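Local coordinates for DNMT2 (Spodoptera frugiperda, PDB 4H0N), which probably methylates a cytosine in the anticodon loop of tRNA(Asp), using S-adenosyl-L-methionine as methyl donor, and also acts on cytosines in DNA, at residues 15-20 with 41-46; 121-124 with 128-131; 196-201 with 291-296; 215-220 with 258-263; 254-259 with 278-283. The protein carries 3 engineered substitutions. One frame throughout, in Å; residues are numbered along the deposited sequence.

How the contacts relate
Contact 1 lies beside the cofactor: G15 belongs to the pocket for S-adenosyl-L-homocysteine. Contact 2 is on the catalytic domain too, about 26 Å away between centres, with the F123 side chain about 7 Å from that of C79, the probable active-site cysteine. Contact 3 joins on to contact 1, because the F296 ring packs against G15 and C18, with C18 SG 3.7 Å from F296 CD2. It also touches contact 5 through I199 and R283. Contacts 4 and 5 share K258 and C259 of helix 253-262; their centres are about 8 Å apart, but about 30 Å from the centre of the chain and away from the annotated sites.

Contact 1 of 5, residues 15-20 with 41-46; sequences GMHCAW and SVYKHN
H17 and Y43 make the whole contact, and a single hydrogen bond is its core. H17 ND1 donates to Y43 OH over 2.8 Å, with an N-H...O angle of 143°, so the bond is appreciably bent; the hydroxyl is tilted out of the imidazole plane. Both side chains swing CG opposite their backbone nitrogens (chi1 -164° for H17, -172° for Y43), which sends each ring off its helix toward the other. The same hydroxyl is also hydrogen-bonded to E8 OE2, while E8 OE1 takes the backbone N of H17. The carboxylate therefore ties the histidine at its main chain and, through the tyrosine, at its ring; it would probably also favour some positive charge on the imidazole.

The aromatic part is looser. The two side chains cross at roughly a right angle, yet the ring planes lie oblique to each other with centroids 5.8 Å apart, neither stacked nor edge-to-face. F47 completes the group, stacking on H17 and meeting Y43 at a steeper tilt.

In the Rossmann-like fold of class I methyltransferases, this is where the first two helices of the domain approach each other. At the start of helix 15-23, G15 N binds a carboxylate oxygen of S-adenosyl-L-homocysteine. Strand 27-33 packs on the pair, the I29 side chain touching both H17 and Y43; E8 comes from strand 4-9, and helix 321-332 packs against M16, A19 and W20.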
# COMPACT_ATOMS: atom_id res chain seq x y z
N GLY A 15 -4.69 2.09 -6.25
CA GLY A 15 -3.32 2.58 -6.28
C GLY A 15 -2.58 2.08 -7.50
O GLY A 15 -1.77 2.81 -8.09
N MET A 16 -2.85 0.83 -7.88
CA MET A 16 -2.28 0.25 -9.08
C MET A 16 -2.61 1.11 -10.29
O MET A 16 -1.72 1.50 -11.05
CB MET A 16 -2.85 -1.16 -9.28
CG MET A 16 -2.44 -2.15 -8.22
SD MET A 16 -0.66 -2.46 -8.24
CE MET A 16 -0.56 -3.96 -7.28
N HIS A 17 -3.89 1.42 -10.45
CA HIS A 17 -4.38 2.27 -11.53
C HIS A 17 -3.67 3.62 -11.54
O HIS A 17 -3.33 4.14 -12.60
CB HIS A 17 -5.89 2.47 -11.38
CG HIS A 17 -6.57 2.98 -12.61
ND1 HIS A 17 -7.92 2.86 -12.81
CD2 HIS A 17 -6.08 3.61 -13.71
CE1 HIS A 17 -8.24 3.40 -13.98
NE2 HIS A 17 -7.15 3.86 -14.54
N CYS A 18 -3.43 4.17 -10.36
CA CYS A 18 -2.71 5.43 -10.25
C CYS A 18 -1.26 5.27 -10.68
O CYS A 18 -0.68 6.19 -11.24
CB CYS A 18 -2.78 5.96 -8.83
SG CYS A 18 -4.32 6.81 -8.47
N ALA A 19 -0.69 4.11 -10.41
CA ALA A 19 0.70 3.85 -10.71
C ALA A 19 0.92 3.59 -12.20
O ALA A 19 1.96 3.96 -12.76
CB ALA A 19 1.21 2.68 -9.88
N TRP A 20 -0.06 2.96 -12.84
CA TRP A 20 0.01 2.69 -14.27
C TRP A 20 0.08 3.99 -15.06
O TRP A 20 0.80 4.09 -16.06
CB TRP A 20 -1.19 1.87 -14.73
CG TRP A 20 -1.12 1.54 -16.18
CD1 TRP A 20 -1.82 2.13 -17.19
CD2 TRP A 20 -0.28 0.55 -16.79
NE1 TRP A 20 -1.47 1.56 -18.40
CE2 TRP A 20 -0.52 0.59 -18.17
CE3 TRP A 20 0.66 -0.36 -16.30
CZ2 TRP A 20 0.13 -0.25 -19.07
CZ3 TRP A 20 1.30 -1.20 -17.19
CH2 TRP A 20 1.04 -1.13 -18.56
N SER A 41 -16.44 2.14 -4.00
CA SER A 41 -17.09 3.44 -4.15
C SER A 41 -16.04 4.53 -4.32
O SER A 41 -16.21 5.45 -5.12
CB SER A 41 -17.97 3.75 -2.94
OG SER A 41 -17.17 4.18 -1.84
N VAL A 42 -14.96 4.40 -3.57
CA VAL A 42 -13.84 5.32 -3.68
C VAL A 42 -13.18 5.16 -5.04
O VAL A 42 -12.81 6.14 -5.69
CB VAL A 42 -12.80 5.04 -2.58
CG1 VAL A 42 -11.54 5.84 -2.81
CG2 VAL A 42 -13.41 5.34 -1.22
N TYR A 43 -13.04 3.91 -5.48
CA TYR A 43 -12.45 3.62 -6.78
C TYR A 43 -13.29 4.22 -7.90
O TYR A 43 -12.76 4.81 -8.84
CB TYR A 43 -12.28 2.11 -6.98
CG TYR A 43 -11.50 1.73 -8.23
CD1 TYR A 43 -10.18 1.29 -8.14
CD2 TYR A 43 -12.07 1.82 -9.49
CE1 TYR A 43 -9.46 0.95 -9.27
CE2 TYR A 43 -11.36 1.49 -10.63
CZ TYR A 43 -10.05 1.05 -10.52
OH TYR A 43 -9.34 0.71 -11.66
N LYS A 44 -14.61 4.07 -7.80
CA LYS A 44 -15.52 4.56 -8.83
C LYS A 44 -15.49 6.08 -8.91
O LYS A 44 -15.72 6.67 -9.96
CB LYS A 44 -16.94 4.08 -8.58
CG LYS A 44 -17.47 3.14 -9.65
CD LYS A 44 -18.98 2.90 -9.53
CE LYS A 44 -19.78 4.16 -9.82
NZ LYS A 44 -20.01 5.00 -8.60
N HIS A 45 -15.20 6.71 -7.78
CA HIS A 45 -15.19 8.15 -7.69
C HIS A 45 -14.06 8.72 -8.53
O HIS A 45 -14.21 9.74 -9.20
CB HIS A 45 -15.04 8.59 -6.23
CG HIS A 45 -14.94 10.07 -6.06
ND1 HIS A 45 -16.04 10.91 -6.14
CD2 HIS A 45 -13.87 10.87 -5.83
CE1 HIS A 45 -15.64 12.15 -5.96
NE2 HIS A 45 -14.34 12.16 -5.77
N ASN A 46 -12.91 8.05 -8.50
CA ASN A 46 -11.74 8.53 -9.21
C ASN A 46 -11.60 7.97 -10.62
O ASN A 46 -10.91 8.55 -11.46
CB ASN A 46 -10.48 8.26 -8.40
CG ASN A 46 -10.39 9.13 -7.18
OD1 ASN A 46 -10.05 10.31 -7.27
ND2 ASN A 46 -10.70 8.56 -6.02

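Contact 2 of 5, residues 121-124 with 128-131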
# COMPACT_ATOMS: atom_id res chain seq x y z
N LYS A 121 5.78 -7.90 3.84
CA LYS A 121 7.12 -8.30 4.21
C LYS A 121 7.02 -9.70 4.81
O LYS A 121 6.17 -9.95 5.66
CB LYS A 121 7.70 -7.33 5.24
CG LYS A 121 9.22 -7.24 5.24
CD LYS A 121 9.87 -8.49 5.80
CE LYS A 121 11.30 -8.65 5.31
NZ LYS A 121 11.80 -10.04 5.51
N GLY A 122 7.89 -10.60 4.36
CA GLY A 122 7.92 -11.94 4.93
C GLY A 122 7.26 -12.95 4.02
O GLY A 122 7.38 -14.16 4.24
N PHE A 123 6.55 -12.46 3.01
CA PHE A 123 5.98 -13.34 2.01
C PHE A 123 7.07 -14.19 1.40
O PHE A 123 6.89 -15.38 1.19
CB PHE A 123 5.26 -12.55 0.92
CG PHE A 123 4.65 -13.43 -0.14
CD1 PHE A 123 3.57 -14.24 0.15
CD2 PHE A 123 5.16 -13.44 -1.43
CE1 PHE A 123 3.00 -15.05 -0.82
CE2 PHE A 123 4.59 -14.25 -2.40
CZ PHE A 123 3.51 -15.06 -2.09
N GLU A 124 8.22 -13.57 1.14
CA GLU A 124 9.33 -14.27 0.48
C GLU A 124 9.83 -15.49 1.26
O GLU A 124 10.55 -16.34 0.71
CB GLU A 124 10.50 -13.31 0.20
CG GLU A 124 11.35 -12.94 1.41
CD GLU A 124 10.69 -11.91 2.32
OE1 GLU A 124 9.53 -11.53 2.04
OE2 GLU A 124 11.34 -11.48 3.30
N VAL A 128 3.61 -20.22 0.51
CA VAL A 128 2.83 -19.73 -0.61
C VAL A 128 3.75 -19.15 -1.68
O VAL A 128 3.58 -19.42 -2.87
CB VAL A 128 1.82 -18.66 -0.18
CG1 VAL A 128 1.13 -18.06 -1.40
CG2 VAL A 128 0.81 -19.26 0.79
N ARG A 129 4.72 -18.35 -1.25
CA ARG A 129 5.66 -17.75 -2.18
C ARG A 129 6.42 -18.82 -2.95
O ARG A 129 6.54 -18.73 -4.17
CB ARG A 129 6.63 -16.82 -1.44
CG ARG A 129 7.74 -16.25 -2.30
CD ARG A 129 9.05 -16.98 -2.04
NE ARG A 129 10.03 -16.74 -3.10
CZ ARG A 129 11.05 -17.55 -3.37
NH1 ARG A 129 11.23 -18.65 -2.67
NH2 ARG A 129 11.88 -17.25 -4.36
N ASN A 130 6.90 -19.84 -2.24
CA ASN A 130 7.63 -20.92 -2.89
C ASN A 130 6.78 -21.62 -3.95
O ASN A 130 7.29 -21.99 -5.01
CB ASN A 130 8.14 -21.93 -1.87
CG ASN A 130 9.23 -21.36 -0.98
OD1 ASN A 130 9.78 -20.29 -1.26
ND2 ASN A 130 9.55 -22.07 0.09
N LEU A 131 5.50 -21.79 -3.66
CA LEU A 131 4.58 -22.40 -4.61
C LEU A 131 4.34 -21.47 -5.77
O LEU A 131 4.34 -21.90 -6.93
CB LEU A 131 3.24 -22.70 -3.94
CG LEU A 131 2.33 -23.59 -4.77
CD1 LEU A 131 2.88 -25.01 -4.77
CD2 LEU A 131 0.91 -23.56 -4.25
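F123 lays one face of its ring over the base of the R129 side chain. R129 CB stands 3.6 Å from the centre of the F123 ring and 20° off its normal, a CH-pi contact displaced a little toward the rim. V128 comes from another direction: its CG1 meets the ring edge, 3.6 Å from F123 CE1, the two side chains crossing near a right angle. The phenylalanine is thus held on a face and on an edge by consecutive helix residues. An alanine here is likely to leave R129 CB and V128 CG1 without their common surface, opening a gap under the start of the helix.

The guanidinium does not stack on the ring; the planes are 82° apart. A bend at chi2 (-103°) carries the R129 chain past E124 O, and NH1 then reaches N130 OD1 at 2.6 Å. NE forms a salt bridge with E145, leaving the aliphatic part of the chain to do the packing.

E124 turns back on its own loop. Its OE2 forms a salt bridge with K121 NZ at 2.7 Å, and OE1 accepts the backbone N of G122 at 3.0 Å, closing the turn.

The contact folds the loop that leaves strand 114-119 onto the beginning of helix 127-138. Y162 of strand 161-168 meets F123 edge-to-face, strand 141-148 contributes E145, and F99 of helix 99-105 covers both F123 and V128.

Contact 3 of 5, residues 196-201 with 291-296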
# COMPACT_ATOMS: atom_id res chain seq x y z
N GLU A 196 7.63 19.24 3.82
CA GLU A 196 7.01 20.55 3.67
C GLU A 196 6.12 20.64 2.44
O GLU A 196 5.06 21.28 2.49
CB GLU A 196 8.06 21.64 3.61
CG GLU A 196 8.90 21.75 4.84
CD GLU A 196 9.70 23.03 4.88
OE1 GLU A 196 10.82 23.02 5.41
OE2 GLU A 196 9.19 24.05 4.36
N SER A 197 6.56 20.03 1.35
CA SER A 197 5.82 20.05 0.09
C SER A 197 4.41 19.53 0.30
O SER A 197 3.45 19.99 -0.33
CB SER A 197 6.53 19.20 -0.97
OG SER A 197 7.62 18.49 -0.42
N ILE A 198 4.29 18.58 1.22
CA ILE A 198 3.01 17.94 1.50
C ILE A 198 2.56 18.18 2.94
O ILE A 198 2.62 17.29 3.80
CB ILE A 198 3.07 16.44 1.13
CG1 ILE A 198 4.25 15.75 1.81
CG2 ILE A 198 3.25 16.30 -0.38
CD1 ILE A 198 4.50 14.33 1.32
N ILE A 199 2.12 19.41 3.20
CA ILE A 199 1.54 19.81 4.48
C ILE A 199 0.75 21.09 4.26
O ILE A 199 1.21 21.99 3.55
CB ILE A 199 2.62 19.98 5.59
CG1 ILE A 199 2.64 18.75 6.51
CG2 ILE A 199 2.37 21.22 6.43
CD1 ILE A 199 3.98 18.52 7.16
N GLU A 200 -0.43 21.17 4.86
CA GLU A 200 -1.33 22.30 4.68
C GLU A 200 -1.32 23.17 5.94
O GLU A 200 -1.07 22.66 7.04
CB GLU A 200 -2.73 21.78 4.40
CG GLU A 200 -2.85 20.29 4.68
CD GLU A 200 -3.68 19.54 3.65
OE1 GLU A 200 -3.10 18.96 2.71
OE2 GLU A 200 -4.92 19.53 3.80
N GLU A 201 -1.57 24.47 5.79
CA GLU A 201 -1.56 25.35 6.96
C GLU A 201 -2.91 25.34 7.68
O GLU A 201 -2.97 25.20 8.90
CB GLU A 201 -1.11 26.78 6.59
CG GLU A 201 -2.12 27.63 5.81
CD GLU A 201 -2.98 28.50 6.72
OE1 GLU A 201 -2.90 28.34 7.95
OE2 GLU A 201 -3.74 29.34 6.19
N LEU A 291 -2.27 10.62 1.33
CA LEU A 291 -2.36 10.37 -0.11
C LEU A 291 -1.15 10.92 -0.86
O LEU A 291 -0.62 10.26 -1.76
CB LEU A 291 -3.66 10.95 -0.68
CG LEU A 291 -4.90 10.04 -0.62
CD1 LEU A 291 -6.18 10.83 -0.85
CD2 LEU A 291 -4.80 8.91 -1.63
N MET A 292 -0.71 12.12 -0.48
CA MET A 292 0.49 12.73 -1.07
C MET A 292 1.75 12.00 -0.64
O MET A 292 2.67 11.82 -1.43
CB MET A 292 0.60 14.20 -0.65
CG MET A 292 -0.42 15.13 -1.27
SD MET A 292 -0.34 15.11 -3.07
CE MET A 292 -2.04 14.68 -3.45
N ILE A 293 1.78 11.58 0.62
CA ILE A 293 2.86 10.76 1.14
C ILE A 293 2.97 9.43 0.40
O ILE A 293 4.08 8.96 0.12
CB ILE A 293 2.69 10.51 2.66
CG1 ILE A 293 2.98 11.79 3.43
CG2 ILE A 293 3.61 9.40 3.14
CD1 ILE A 293 2.54 11.76 4.88
N MET A 294 1.84 8.82 0.06
CA MET A 294 1.85 7.57 -0.69
C MET A 294 1.92 7.81 -2.20
O MET A 294 1.69 6.90 -3.00
CB MET A 294 0.65 6.70 -0.32
CG MET A 294 0.67 6.24 1.12
SD MET A 294 -0.74 5.22 1.53
CE MET A 294 -0.30 3.70 0.69
N CYS A 295 2.24 9.05 -2.56
CA CYS A 295 2.52 9.44 -3.93
C CYS A 295 1.35 9.29 -4.89
O CYS A 295 1.53 9.03 -6.07
CB CYS A 295 3.75 8.71 -4.46
SG CYS A 295 5.24 9.03 -3.50
N PHE A 296 0.14 9.46 -4.37
CA PHE A 296 -1.02 9.57 -5.25
C PHE A 296 -0.98 10.94 -5.92
O PHE A 296 -0.37 11.87 -5.39
CB PHE A 296 -2.32 9.39 -4.47
CG PHE A 296 -2.69 7.96 -4.22
CD1 PHE A 296 -1.95 7.18 -3.34
CD2 PHE A 296 -3.79 7.39 -4.83
CE1 PHE A 296 -2.30 5.86 -3.09
CE2 PHE A 296 -4.14 6.07 -4.59
CZ PHE A 296 -3.39 5.31 -3.71
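I198 makes this contact alone on its side, and does so with CG1 in the crowded position between its backbone N and carbonyl carbon (chi1 54°). That rotation turns the two branches so that each meets a different residue of the helix end. I198 CG2 rests on M292 CB at 3.4 Å, with M292 CG a little farther off. The longer arm, extended at chi2 (-171°), carries I198 CD1 to I293 CG1 at 3.6 Å, the two isoleucines crossing at about a right angle.

M292 offers its base rather than its tip. Its CB faces the loop, but bends at chi2 and chi3 lead the sulfur and CE away, so the thioether plays no part against I198. I293 presents CG1, which lies beside its own backbone N.

The helix stops just here. C295, with positive phi, is the C-prime residue of a Schellman motif: F296 N bonds to L291 O at 2.8 Å, and C295 N to M292 O at 3.0 Å. M292 thus supplies a side-chain surface to the loop and a carbonyl to the cap. I198 belongs to the long irregular connection that follows strand 161-168, and E200 N makes a weak bond to E289 of helix 287-293.

Across the two segments the chemistry is purely hydrocarbon, methyls of I198 against the CH2 groups of M292 CB and I293 CG1. Such a join depends on shape and on exclusion of water, with no directional bond between the segments to fix its register.

Contact 4 of 5, residues 215-220 with 258-263. Engineered in segment 258-263: A261 (natural residue Glu), A262 (natural residue Glu).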
# COMPACT_ATOMS: atom_id res chain seq x y z
N ARG A 215 -2.21 9.72 26.39
CA ARG A 215 -1.73 8.90 27.49
C ARG A 215 -0.62 7.96 27.01
O ARG A 215 0.27 7.60 27.78
CB ARG A 215 -2.86 8.09 28.14
CG ARG A 215 -3.89 8.92 28.90
CD ARG A 215 -4.75 8.05 29.82
NE ARG A 215 -4.23 8.01 31.19
CZ ARG A 215 -3.85 6.90 31.83
NH1 ARG A 215 -3.94 5.72 31.23
NH2 ARG A 215 -3.39 6.97 33.07
N CYS A 216 -0.68 7.57 25.74
CA CYS A 216 0.31 6.65 25.17
C CYS A 216 1.45 7.39 24.47
O CYS A 216 2.09 6.85 23.57
CB CYS A 216 -0.36 5.72 24.16
SG CYS A 216 -1.82 4.86 24.73
N ALA A 217 1.70 8.63 24.89
CA ALA A 217 2.67 9.49 24.23
C ALA A 217 4.08 8.90 24.13
O ALA A 217 4.85 9.26 23.25
CB ALA A 217 2.71 10.86 24.89
N LYS A 218 4.41 7.98 25.03
CA LYS A 218 5.77 7.46 25.11
C LYS A 218 6.21 6.66 23.89
O LYS A 218 7.41 6.50 23.65
CB LYS A 218 5.97 6.63 26.38
CG LYS A 218 6.64 7.38 27.52
CD LYS A 218 7.84 8.19 27.02
CE LYS A 218 8.94 8.28 28.07
NZ LYS A 218 9.73 9.55 27.95
N VAL A 219 5.25 6.16 23.11
CA VAL A 219 5.58 5.31 21.97
C VAL A 219 5.19 5.92 20.64
O VAL A 219 5.13 5.23 19.62
CB VAL A 219 4.92 3.93 22.10
CG1 VAL A 219 5.53 3.14 23.24
CG2 VAL A 219 3.41 4.09 22.30
N PHE A 220 4.90 7.21 20.65
CA PHE A 220 4.62 7.94 19.42
C PHE A 220 5.91 8.17 18.67
O PHE A 220 6.96 8.39 19.27
CB PHE A 220 3.99 9.30 19.75
CG PHE A 220 2.51 9.24 19.99
CD1 PHE A 220 1.71 8.36 19.28
CD2 PHE A 220 1.92 10.08 20.92
CE1 PHE A 220 0.35 8.32 19.50
CE2 PHE A 220 0.55 10.03 21.15
CZ PHE A 220 -0.23 9.15 20.44
N LYS A 258 11.58 18.98 25.56
CA LYS A 258 11.40 19.59 26.87
C LYS A 258 10.13 19.06 27.52
O LYS A 258 10.12 18.75 28.72
CB LYS A 258 11.33 21.12 26.75
CG LYS A 258 11.53 21.86 28.06
CD LYS A 258 11.55 23.37 27.83
CE LYS A 258 12.33 24.10 28.92
NZ LYS A 258 12.25 25.58 28.78
N CYS A 259 9.08 18.94 26.72
CA CYS A 259 7.81 18.43 27.21
C CYS A 259 7.96 16.99 27.68
O CYS A 259 7.51 16.64 28.77
CB CYS A 259 6.75 18.49 26.11
SG CYS A 259 5.18 17.70 26.54
N TYR A 260 8.62 16.18 26.87
CA TYR A 260 8.88 14.78 27.21
C TYR A 260 9.66 14.66 28.52
O TYR A 260 9.41 13.75 29.31
CB TYR A 260 9.64 14.08 26.09
CG TYR A 260 8.75 13.31 25.14
CD1 TYR A 260 8.30 12.04 25.46
CD2 TYR A 260 8.38 13.84 23.91
CE1 TYR A 260 7.49 11.32 24.59
CE2 TYR A 260 7.57 13.14 23.04
CZ TYR A 260 7.13 11.88 23.38
OH TYR A 260 6.33 11.18 22.52
N ALA A 261 10.60 15.58 28.74
CA ALA A 261 11.39 15.59 29.97
C ALA A 261 10.53 16.00 31.16
O ALA A 261 10.59 15.38 32.22
CB ALA A 261 12.57 16.52 29.82
N ALA A 262 9.75 17.06 30.99
CA ALA A 262 8.88 17.55 32.05
C ALA A 262 7.80 16.53 32.38
O ALA A 262 7.38 16.40 33.53
CB ALA A 262 8.27 18.88 31.65
N ALA A 263 7.36 15.78 31.37
CA ALA A 263 6.37 14.73 31.57
C ALA A 263 6.98 13.50 32.23
O ALA A 263 6.26 12.62 32.70
CB ALA A 263 5.72 14.35 30.26
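Y260 swings its ring off helix 253-262 with chi1 at -96°, away from the usual staggered values, and this brings its hydroxyl to the main chain around A217. The setting is a helix against a short 3-10 turn in the small lobe distant from the cofactor, which in C5-methyltransferases is the target-recognition domain and probably is so here. K218 also departs from a straight chain: it starts away from the helix, then bends at chi2 and chi3 until its outer part runs alongside the tyrosine in the opposite direction.

The one hydrogen bond across the pair is Y260 OH to A217 O, modelled at 2.5 Å, a length too short to read closely at this resolution. The C=O...O angle is 143°, and the hydroxyl lies 35° above the carbonyl plane, off the lone-pair direction. A217 O also receives a weak bond from F220 N within the turn, so one carbonyl both helps close the turn and receives the helix.

Around the phenol the contacts are lighter. A217 turns its methyl toward the helix, and F277 of helix 271-278 both touches it and meets the Y260 ring edge-to-face, closing a small cluster between the two helices and the turn. The engineered alanines A261 and A262 take no part in the contact.

K218 approaches the ring at its edge rather than over a face: CD lies in the ring plane, 4.0 Å from Y260 CE1, and NZ ends 3.8 Å from Y260 CD1.

Contact 5 of 5, residues 254-259 with 278-283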
# COMPACT_ATOMS: atom_id res chain seq x y z
N GLU A 254 12.95 20.57 19.54
CA GLU A 254 13.53 20.92 20.84
C GLU A 254 12.43 21.13 21.87
O GLU A 254 12.55 20.73 23.02
CB GLU A 254 14.39 22.16 20.71
CG GLU A 254 15.44 22.29 21.80
CD GLU A 254 16.58 23.20 21.41
OE1 GLU A 254 17.59 23.24 22.14
OE2 GLU A 254 16.47 23.88 20.36
N VAL A 255 11.34 21.76 21.44
CA VAL A 255 10.19 21.97 22.31
C VAL A 255 9.56 20.63 22.70
O VAL A 255 9.19 20.41 23.85
CB VAL A 255 9.14 22.88 21.64
CG1 VAL A 255 7.87 22.94 22.47
CG2 VAL A 255 9.72 24.27 21.42
N VAL A 256 9.47 19.72 21.73
CA VAL A 256 8.93 18.38 21.96
C VAL A 256 9.72 17.63 23.03
O VAL A 256 9.15 16.92 23.86
CB VAL A 256 8.88 17.55 20.63
CG1 VAL A 256 8.48 16.10 20.90
CG2 VAL A 256 7.93 18.19 19.63
N GLN A 257 11.04 17.81 23.03
CA GLN A 257 11.91 17.15 23.99
C GLN A 257 11.76 17.67 25.42
O GLN A 257 11.82 16.90 26.38
CB GLN A 257 13.36 17.27 23.54
CG GLN A 257 13.67 16.51 22.28
CD GLN A 257 14.05 15.07 22.56
OE1 GLN A 257 13.71 14.51 23.61
NE2 GLN A 257 14.77 14.46 21.63
N LYS A 258 11.58 18.98 25.56
CA LYS A 258 11.40 19.59 26.87
C LYS A 258 10.13 19.06 27.52
O LYS A 258 10.12 18.75 28.72
CB LYS A 258 11.33 21.12 26.75
CG LYS A 258 11.53 21.86 28.06
CD LYS A 258 11.55 23.37 27.83
CE LYS A 258 12.33 24.10 28.92
NZ LYS A 258 12.25 25.58 28.78
N CYS A 259 9.08 18.94 26.72
CA CYS A 259 7.81 18.43 27.21
C CYS A 259 7.96 16.99 27.68
O CYS A 259 7.51 16.64 28.77
CB CYS A 259 6.75 18.49 26.11
SG CYS A 259 5.18 17.70 26.54
N LYS A 278 -0.84 18.07 25.68
CA LYS A 278 -1.95 18.78 25.05
C LYS A 278 -1.46 20.04 24.35
O LYS A 278 -2.00 20.43 23.31
CB LYS A 278 -3.02 19.12 26.09
CG LYS A 278 -4.34 18.39 25.93
CD LYS A 278 -5.44 19.32 25.46
CE LYS A 278 -5.48 20.58 26.31
NZ LYS A 278 -6.65 21.46 26.01
N GLU A 279 -0.42 20.67 24.91
CA GLU A 279 0.07 21.94 24.40
C GLU A 279 1.19 21.79 23.37
O GLU A 279 1.85 22.77 23.00
CB GLU A 279 0.50 22.87 25.55
CG GLU A 279 1.64 22.35 26.42
CD GLU A 279 1.72 23.07 27.76
OE1 GLU A 279 0.73 23.04 28.52
OE2 GLU A 279 2.78 23.67 28.06
N LEU A 280 1.40 20.56 22.91
CA LEU A 280 2.32 20.30 21.80
C LEU A 280 1.60 20.36 20.45
O LEU A 280 2.24 20.30 19.41
CB LEU A 280 3.00 18.94 21.98
CG LEU A 280 4.30 18.93 22.78
CD1 LEU A 280 4.97 17.56 22.72
CD2 LEU A 280 5.24 20.02 22.26
N LYS A 281 0.28 20.47 20.49
CA LYS A 281 -0.58 20.43 19.30
C LYS A 281 -0.30 19.25 18.33
O LYS A 281 -0.44 19.39 17.11
CB LYS A 281 -0.64 21.80 18.59
CG LYS A 281 0.54 22.10 17.63
CD LYS A 281 0.42 23.50 17.00
CE LYS A 281 1.63 24.29 17.20
NZ LYS A 281 1.33 25.76 17.00
N LEU A 282 0.07 18.09 18.88
CA LEU A 282 0.26 16.90 18.07
C LEU A 282 -1.03 16.57 17.34
O LEU A 282 -2.11 16.60 17.92
CB LEU A 282 0.67 15.71 18.93
CG LEU A 282 2.00 15.87 19.65
CD1 LEU A 282 2.23 14.71 20.60
CD2 LEU A 282 3.12 15.97 18.64
N ARG A 283 -0.92 16.27 16.05
CA ARG A 283 -2.09 15.93 15.25
C ARG A 283 -1.76 14.80 14.30
O ARG A 283 -0.59 14.55 14.00
CB ARG A 283 -2.55 17.14 14.44
CG ARG A 283 -1.64 17.48 13.27
CD ARG A 283 -2.44 18.13 12.16
NE ARG A 283 -1.60 18.84 11.20
CZ ARG A 283 -1.16 18.32 10.06
NH1 ARG A 283 -1.48 17.08 9.73
NH2 ARG A 283 -0.41 19.05 9.25
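L280 is the bump, and a hollow on helix 253-262, walled by V255, V256 and C259, receives it. The leucine's CB is directed toward the helix, and the side chain parts its two methyls over the surface. L280 CD2 goes to the valine side, 3.9 Å from V255 CG1 and 4.0 Å from V256 CA, so it beds against the main chain as well as the side chains. V256 CG2 closes that side at 4.2 Å from L280 CD2. The other methyl, L280 CD1, lies 3.8 Å from C259 SG and 3.9 Å from C259 CB.

The walls are set by rotation. C259 holds SG opposite its backbone N (chi1 173°), which swings the sulfur out beside the leucine. V255 and L280 run past each other in opposite senses, whereas V256 stands across the leucine at about a right angle. With V255 and C259 one turn apart, L280 spans a full turn of helix.

A glycine in its place would probably leave V255, V256 and C259 facing a gap and the loop with little to hold it to the helix.

Behind the leucine, L280 O accepts a hydrogen bond from T249 OG1, which fixes the main chain of the bump. L276 and F277 of helix 271-278 continue the apolar layer past C259. A loop leucine seated on a helix, just after the helical pair 253-262 and 271-278, makes a small hydrophobic core for the outlying lobe, probably the target-recognition domain of this methyltransferase family.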